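Side-chain contact in L-amino acid deaminase (Proteus vulgaris, PDB 5HXW), which oxidatively deaminates L-amino acids, probably to their keto acids, with a bound FAD as a membrane-associated flavoenzyme: residues N55-G60 with K198-R203. Residues are numbered along the deposited sequence; the frame is centred on the assembly and turned at random.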
# COMPACT_ATOMS: atom_id res chain seq x y z
N ASN A 55 16.41 -4.76 2.28
CA ASN A 55 16.60 -6.21 2.23
C ASN A 55 17.80 -6.64 1.38
O ASN A 55 18.54 -7.56 1.74
CB ASN A 55 15.32 -6.88 1.74
CG ASN A 55 15.27 -8.35 2.10
OD1 ASN A 55 15.84 -9.20 1.40
ND2 ASN A 55 14.59 -8.67 3.19
N LEU A 56 17.99 -5.94 0.26
CA LEU A 56 19.11 -6.19 -0.66
C LEU A 56 20.47 -5.80 -0.07
O LEU A 56 21.45 -6.54 -0.23
CB LEU A 56 18.87 -5.51 -2.01
CG LEU A 56 17.77 -6.08 -2.93
CD1 LEU A 56 17.37 -5.06 -3.99
CD2 LEU A 56 18.16 -7.40 -3.57
N VAL A 57 20.51 -4.65 0.61
CA VAL A 57 21.71 -4.15 1.31
C VAL A 57 22.17 -5.13 2.40
O VAL A 57 23.37 -5.41 2.53
CB VAL A 57 21.51 -2.70 1.85
CG1 VAL A 57 22.60 -2.29 2.83
CG2 VAL A 57 21.47 -1.72 0.69
N GLU A 58 21.20 -5.65 3.17
CA GLU A 58 21.44 -6.69 4.18
C GLU A 58 22.08 -7.97 3.61
O GLU A 58 22.84 -8.65 4.31
CB GLU A 58 20.14 -7.03 4.91
CG GLU A 58 19.85 -6.14 6.10
CD GLU A 58 18.36 -5.98 6.40
OE1 GLU A 58 17.52 -6.65 5.75
OE2 GLU A 58 18.03 -5.18 7.29
N ARG A 59 21.78 -8.27 2.35
CA ARG A 59 22.40 -9.37 1.61
C ARG A 59 23.76 -9.00 0.99
O ARG A 59 24.48 -9.88 0.50
CB ARG A 59 21.45 -9.89 0.53
CG ARG A 59 20.23 -10.62 1.06
CD ARG A 59 19.13 -10.63 0.02
NE ARG A 59 17.84 -11.04 0.57
CZ ARG A 59 17.17 -12.14 0.22
NH1 ARG A 59 17.65 -12.98 -0.69
NH2 ARG A 59 16.00 -12.40 0.79
N GLY A 60 24.09 -7.71 1.01
CA GLY A 60 25.41 -7.23 0.59
C GLY A 60 25.49 -6.48 -0.73
O GLY A 60 26.59 -6.18 -1.21
N LYS A 198 18.77 5.26 3.70
CA LYS A 198 19.89 6.16 3.43
C LYS A 198 21.09 5.97 4.37
O LYS A 198 22.25 6.00 3.92
CB LYS A 198 19.43 7.62 3.46
CG LYS A 198 18.61 8.04 2.24
CD LYS A 198 18.09 9.47 2.39
CE LYS A 198 19.18 10.50 2.14
NZ LYS A 198 18.85 11.80 2.79
N LYS A 199 20.81 5.75 5.65
CA LYS A 199 21.85 5.46 6.66
C LYS A 199 22.58 4.13 6.41
O LYS A 199 23.73 3.97 6.83
CB LYS A 199 21.26 5.49 8.08
CG LYS A 199 21.04 6.89 8.63
CD LYS A 199 20.92 6.91 10.15
CE LYS A 199 19.49 6.68 10.64
NZ LYS A 199 18.60 7.85 10.42
N MET A 200 21.91 3.20 5.73
CA MET A 200 22.49 1.91 5.34
C MET A 200 23.34 1.98 4.06
O MET A 200 24.04 1.02 3.73
CB MET A 200 21.40 0.85 5.15
CG MET A 200 20.88 0.25 6.44
SD MET A 200 19.48 -0.83 6.07
CE MET A 200 20.31 -2.38 5.78
N GLY A 201 23.26 3.10 3.35
CA GLY A 201 24.00 3.29 2.11
C GLY A 201 23.15 3.20 0.86
O GLY A 201 23.70 3.17 -0.25
N VAL A 202 21.83 3.15 1.03
CA VAL A 202 20.88 3.23 -0.08
C VAL A 202 20.91 4.65 -0.62
O VAL A 202 20.74 5.62 0.13
CB VAL A 202 19.43 2.85 0.34
CG1 VAL A 202 18.43 3.12 -0.78
CG2 VAL A 202 19.34 1.40 0.80
N ARG A 203 21.13 4.76 -1.93
CA ARG A 203 21.13 6.05 -2.61
C ARG A 203 19.80 6.26 -3.32
O ARG A 203 19.37 5.43 -4.12
CB ARG A 203 22.31 6.15 -3.58
CG ARG A 203 23.66 6.14 -2.88
CD ARG A 203 24.80 6.38 -3.85
NE ARG A 203 25.02 5.24 -4.74
CZ ARG A 203 25.91 5.20 -5.72
NH1 ARG A 203 26.70 6.24 -5.96
NH2 ARG A 203 26.01 4.11 -6.47
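Val57 splits its two methyls between Met200 and Val202 in van der Waals packing, mostly of apolar groups, with no hydrogen bond crossing. Val57 CG1, anti to the backbone N (chi1 167°), lies 3.7 Å from Met200 CE and also reaches the carbonyl O of Met200. Val57 CG2 meets Val202 CG2 at 3.8 Å. A branched, compact valine suits this place because one residue serves two neighbours. The long, unbranched side chain of Met200 can extend across to helix 47-58 and turn its methyl at the last torsion (chi3 89°). Met200 CE is 3.8 Å from Glu58 CG and also borders the Glu58 carboxylate, whose OE2 is held in a salt bridge by Lys109.

Both helices finish in a Schellman motif, at Gly60 and Gly201, where a CB would jam against the preceding carbonyl O. Within 55-60, Arg59 NE donates to Asn55 OD1 at 2.8 Å, a bent bond (138°), and Arg59 NH2 also forms a salt bridge with Asp435.

The contact thus joins the C-terminal ends of helices 47-58 and 189-199, consistent with a Rossmann-type FAD-binding fold. Met200 also packs on Ile54, Val202 turns onto Val63 and Ile65 of strand 63-66, and Arg203 begins the edge strand 203-205 beside it, while Asn55 and Leu56 touch helix 422-438.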